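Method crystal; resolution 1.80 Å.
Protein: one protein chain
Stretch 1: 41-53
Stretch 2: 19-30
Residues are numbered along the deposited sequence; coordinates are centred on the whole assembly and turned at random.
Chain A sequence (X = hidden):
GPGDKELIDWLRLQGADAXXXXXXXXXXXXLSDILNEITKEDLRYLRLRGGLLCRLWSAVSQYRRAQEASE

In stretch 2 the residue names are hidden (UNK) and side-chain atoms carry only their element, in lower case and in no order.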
# COMPACT_ATOMS: atom_id res chain seq x y z
N GLU A 41 -4.24 -7.84 -7.24
CA GLU A 41 -3.41 -8.34 -8.33
C GLU A 41 -2.15 -7.51 -8.57
O GLU A 41 -1.08 -8.05 -8.89
CB GLU A 41 -4.25 -8.45 -9.62
CG GLU A 41 -3.56 -9.15 -10.78
CD GLU A 41 -2.55 -8.30 -11.60
OE1 GLU A 41 -2.57 -7.07 -11.58
OE2 GLU A 41 -1.65 -8.90 -12.19
N ASP A 42 -2.24 -6.20 -8.34
CA ASP A 42 -1.07 -5.27 -8.42
C ASP A 42 -0.06 -5.68 -7.39
O ASP A 42 1.11 -5.73 -7.70
CB ASP A 42 -1.45 -3.81 -8.16
CG ASP A 42 -2.34 -3.24 -9.25
OD1 ASP A 42 -1.94 -3.38 -10.43
OD2 ASP A 42 -3.46 -2.67 -8.95
N LEU A 43 -0.53 -5.97 -6.16
CA LEU A 43 0.37 -6.40 -5.08
C LEU A 43 1.06 -7.75 -5.41
O LEU A 43 2.25 -7.89 -5.19
CB LEU A 43 -0.36 -6.50 -3.76
CG LEU A 43 -1.07 -5.24 -3.27
CD1 LEU A 43 -1.89 -5.54 -2.03
CD2 LEU A 43 -0.06 -4.14 -3.04
N ARG A 44 0.31 -8.70 -5.96
CA ARG A 44 0.87 -9.97 -6.39
C ARG A 44 1.91 -9.79 -7.49
O ARG A 44 2.97 -10.44 -7.51
CB ARG A 44 -0.22 -10.94 -6.80
CG ARG A 44 -1.18 -11.26 -5.62
CD ARG A 44 -1.65 -12.68 -5.46
NE ARG A 44 -1.55 -13.13 -4.05
CZ ARG A 44 -2.56 -13.17 -3.16
NH1 ARG A 44 -3.80 -12.82 -3.48
NH2 ARG A 44 -2.32 -13.58 -1.92
N TYR A 45 1.63 -8.88 -8.43
CA TYR A 45 2.58 -8.63 -9.53
C TYR A 45 3.88 -8.04 -8.98
O TYR A 45 4.97 -8.32 -9.50
CB TYR A 45 1.94 -7.71 -10.59
CG TYR A 45 2.77 -7.47 -11.80
CD1 TYR A 45 2.84 -8.42 -12.81
CD2 TYR A 45 3.49 -6.31 -11.92
CE1 TYR A 45 3.63 -8.19 -13.96
CE2 TYR A 45 4.26 -6.06 -13.04
CZ TYR A 45 4.32 -6.99 -14.05
OH TYR A 45 5.12 -6.74 -15.13
N LEU A 46 3.79 -7.24 -7.91
CA LEU A 46 4.96 -6.70 -7.24
C LEU A 46 5.73 -7.76 -6.49
O LEU A 46 6.80 -7.47 -5.99
CB LEU A 46 4.55 -5.61 -6.24
CG LEU A 46 4.07 -4.31 -6.84
CD1 LEU A 46 3.21 -3.60 -5.80
CD2 LEU A 46 5.32 -3.53 -7.24
N ARG A 47 5.18 -8.98 -6.43
CA ARG A 47 5.75 -10.09 -5.67
C ARG A 47 5.94 -9.80 -4.17
O ARG A 47 6.92 -10.26 -3.56
CB ARG A 47 7.05 -10.59 -6.28
CG ARG A 47 6.83 -11.03 -7.72
CD ARG A 47 8.15 -11.43 -8.28
NE ARG A 47 8.03 -11.99 -9.61
CZ ARG A 47 8.40 -11.37 -10.74
NH1 ARG A 47 8.87 -10.13 -10.71
NH2 ARG A 47 8.28 -11.99 -11.90
N LEU A 48 4.93 -9.16 -3.58
CA LEU A 48 4.88 -8.99 -2.14
C LEU A 48 4.71 -10.32 -1.47
O LEU A 48 3.97 -11.19 -1.94
CB LEU A 48 3.81 -8.02 -1.67
CG LEU A 48 3.63 -6.57 -2.11
CD1 LEU A 48 2.79 -5.86 -1.06
CD2 LEU A 48 4.94 -5.91 -2.33
N ARG A 49 5.46 -10.52 -0.38
CA ARG A 49 5.30 -11.68 0.47
C ARG A 49 3.94 -11.62 1.20
O ARG A 49 3.38 -10.52 1.42
CB ARG A 49 6.43 -11.70 1.50
CG ARG A 49 7.84 -11.84 0.95
CD ARG A 49 8.83 -11.89 2.11
NE ARG A 49 10.21 -11.67 1.71
CZ ARG A 49 10.87 -10.50 1.78
NH1 ARG A 49 10.28 -9.37 2.19
NH2 ARG A 49 12.14 -10.45 1.39
N GLY A 50 3.42 -12.80 1.49
CA GLY A 50 2.04 -13.00 1.99
C GLY A 50 1.68 -12.16 3.20
O GLY A 50 0.58 -11.59 3.28
N GLY A 51 2.57 -12.12 4.19
CA GLY A 51 2.34 -11.40 5.45
C GLY A 51 2.07 -9.93 5.21
O GLY A 51 1.07 -9.34 5.64
N LEU A 52 2.99 -9.28 4.48
CA LEU A 52 2.82 -7.87 4.18
C LEU A 52 1.60 -7.65 3.30
O LEU A 52 0.86 -6.69 3.51
CB LEU A 52 4.06 -7.27 3.49
CG LEU A 52 3.90 -5.83 3.03
CD1 LEU A 52 3.81 -4.98 4.27
CD2 LEU A 52 5.15 -5.49 2.19
N LEU A 53 1.40 -8.53 2.31
CA LEU A 53 0.30 -8.37 1.40
C LEU A 53 -1.01 -8.45 2.19
O LEU A 53 -1.91 -7.65 2.01
CB LEU A 53 0.33 -9.43 0.35
CG LEU A 53 -0.60 -9.14 -0.82
CD1 LEU A 53 0.07 -9.76 -2.09
CD2 LEU A 53 -2.00 -9.60 -0.60
N UNK A 19 13.51 -3.18 1.19
CA UNK A 19 13.52 -3.59 -0.21
C UNK A 19 12.15 -3.52 -0.83
O UNK A 19 12.00 -3.12 -1.98
c UNK A 19 16.56 -5.49 -1.01
n UNK A 19 17.36 -4.56 -3.19
c UNK A 19 15.53 -5.20 0.10
c UNK A 19 16.96 -4.25 -1.78
c UNK A 19 14.11 -5.02 -0.40
N UNK A 20 11.11 -3.87 -0.07
CA UNK A 20 9.78 -3.77 -0.54
C UNK A 20 9.34 -2.33 -0.77
O UNK A 20 8.66 -2.03 -1.77
c UNK A 20 8.76 -4.47 0.36
c UNK A 20 7.34 -4.30 -0.21
o UNK A 20 9.13 -5.85 0.38
N UNK A 21 9.74 -1.46 0.17
CA UNK A 21 9.46 -0.06 0.10
C UNK A 21 10.11 0.49 -1.21
O UNK A 21 9.48 1.27 -1.95
c UNK A 21 9.48 0.83 3.86
c UNK A 21 9.91 0.68 1.37
c UNK A 21 10.04 2.20 1.17
c UNK A 21 8.96 0.34 2.55
N UNK A 22 11.33 0.07 -1.48
CA UNK A 22 12.02 0.52 -2.71
C UNK A 22 11.30 0.14 -3.98
O UNK A 22 11.13 0.97 -4.88
o UNK A 22 16.53 0.53 -0.79
c UNK A 22 13.46 0.01 -2.76
c UNK A 22 14.36 0.71 -1.79
o UNK A 22 16.08 -0.76 -2.55
c UNK A 22 15.76 0.11 -1.70
N UNK A 23 10.81 -1.10 -4.02
CA UNK A 23 10.05 -1.60 -5.13
C UNK A 23 8.78 -0.78 -5.39
O UNK A 23 8.50 -0.37 -6.57
n UNK A 23 9.05 -7.35 -4.71
c UNK A 23 9.44 -6.14 -5.51
c UNK A 23 10.58 -5.43 -4.80
c UNK A 23 10.81 -3.99 -5.29
c UNK A 23 9.69 -3.08 -4.91
N UNK A 24 8.01 -0.50 -4.32
CA UNK A 24 6.82 0.29 -4.48
C UNK A 24 7.07 1.73 -4.93
O UNK A 24 6.41 2.28 -5.84
c UNK A 24 5.55 -1.23 -3.03
c UNK A 24 4.85 -1.54 -1.70
c UNK A 24 6.00 0.23 -3.17
c UNK A 24 4.81 1.13 -3.28
N UNK A 25 8.09 2.34 -4.31
CA UNK A 25 8.49 3.70 -4.68
C UNK A 25 8.98 3.76 -6.12
O UNK A 25 8.65 4.68 -6.87
c UNK A 25 10.33 5.40 -4.22
c UNK A 25 8.85 4.44 -2.30
c UNK A 25 9.54 4.19 -3.67
N UNK A 26 9.77 2.77 -6.53
CA UNK A 26 10.30 2.76 -7.93
C UNK A 26 9.22 2.70 -8.98
O UNK A 26 9.41 3.19 -10.05
c UNK A 26 11.25 1.60 -8.12
c UNK A 26 13.46 0.63 -7.41
o UNK A 26 13.01 -0.43 -7.90
c UNK A 26 12.56 1.84 -7.39
o UNK A 26 14.60 0.73 -6.90
N UNK A 27 8.04 2.14 -8.64
CA UNK A 27 6.89 2.15 -9.53
C UNK A 27 6.10 3.44 -9.52
O UNK A 27 5.22 3.64 -10.35
c UNK A 27 6.49 -0.41 -9.45
o UNK A 27 8.07 -1.24 -11.00
c UNK A 27 5.95 0.98 -9.21
o UNK A 27 6.37 -0.17 -11.86
c UNK A 27 6.99 -0.63 -10.87
N UNK A 28 6.44 4.38 -8.63
CA UNK A 28 5.80 5.68 -8.66
C UNK A 28 4.38 5.61 -8.08
O UNK A 28 3.55 6.42 -8.38
N UNK A 29 4.12 4.59 -7.27
CA UNK A 29 2.85 4.57 -6.46
C UNK A 29 2.87 5.72 -5.45
O UNK A 29 3.85 6.00 -4.82
c UNK A 29 0.96 1.94 -7.08
c UNK A 29 1.46 -0.12 -8.10
c UNK A 29 0.57 0.84 -7.78
c UNK A 29 2.76 -0.01 -7.64
o UNK A 29 1.09 -1.17 -8.86
c UNK A 29 3.12 1.06 -6.86
c UNK A 29 2.24 2.08 -6.58
c UNK A 29 2.63 3.26 -5.74
N UNK A 30 1.72 6.37 -5.29
CA UNK A 30 1.49 7.35 -4.22
C UNK A 30 0.64 6.63 -3.19
O UNK A 30 0.02 5.57 -3.47
o UNK A 30 -0.55 8.19 -5.20
c UNK A 30 1.43 9.27 -5.89
c UNK A 30 0.75 8.58 -4.74
O HOH W 1 6.96 -8.27 0.50
O HOH W 2 -0.30 -1.36 -11.44
O HOH W 3 2.12 -3.55 -9.61

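Position 19 has four side-chain carbons in a row ending in nitrogen. Its CA-to-CB bond points toward stretch 1, yet the chain's end leads away and makes no contact: Lys 19.

Position 20 has one carbon carrying an oxygen and a carbon; the carbon arm reaches Leu 48 and Leu 52. This is Thr 20. Thr 20 CG2 lies 3.6 Å from Leu 48 CD2 and 3.5 Å from Leu 52 CD2, so the methyl packs against both leucines. Water 1 donates to Thr 20 OG1 at 3.3 Å and accepts from Arg 49 N at 2.8 Å, serving the backbone at the N-cap position of the second helix.

Position 21 has four carbons, forked at the first, with one arm two carbons long. Its CA-to-CB bond points away from stretch 1: Ile 21. Position 22, three carbons with two oxygens on the third, is out of reach: Glu 22.

Position 23 again shows four carbons in a row and a terminal nitrogen, which meets the carbonyl of Leu 46. Its CA-to-CB bond points toward stretch 1. This is Lys 23, and Lys 23 NZ donates a hydrogen bond to Leu 46 O at 2.6 Å.

Position 24 repeats the forked four-carbon pattern, touching Leu 46 and Leu 48: Ile 24. Ile 24 CG1 is 4.3 Å from Leu 46 CD1, and Ile 24 CD1 is 4.4 Å from Leu 48 CD2.

Position 25, one carbon carrying two others, is out of reach: Val 25. Position 26, three carbons and two terminal oxygens, is likewise: Glu 26. Position 27 has the same atoms, but its CA-to-CB bond points toward stretch 1 and it touches Leu 46: Glu 27. Glu 27 CG lies 4.0 Å from Leu 46 CD2.

Position 28 has no side-chain atoms and a phi of 76°, which favours glycine: Gly 28. Gly 28 N bonds to Val 25 O at 2.8 Å in a Schellman motif.

Position 29 has one carbon, then a six-carbon ring bearing an oxygen, touching Leu 46 and Asp 42: Tyr 29. Tyr 29 CE2 is 4.1 Å from Leu 46 CD1, and Tyr 29 OH is 3.7 Å from Asp 42 CB. Water 2 joins Tyr 29 OH (2.9 Å) to Asp 42 OD1 (2.8 Å); water 3 joins Tyr 29 OH (2.7 Å) to Asp 42 O (3.1 Å).

Position 30, one carbon carrying an oxygen and a carbon, is out of reach: Thr 30, whose side chain caps a backbone nitrogen just past the stretch.

The contact, burying 419 Å², centres on Leu 46, whose 97 Å² is the largest covered area. Its side chain meets Ile 24, Glu 27 and Tyr 29, while its carbonyl accepts the single direct hydrogen bond; waters supply other polar links.

Stretch 2, residues 19-30: KTIEKIVEEGYT
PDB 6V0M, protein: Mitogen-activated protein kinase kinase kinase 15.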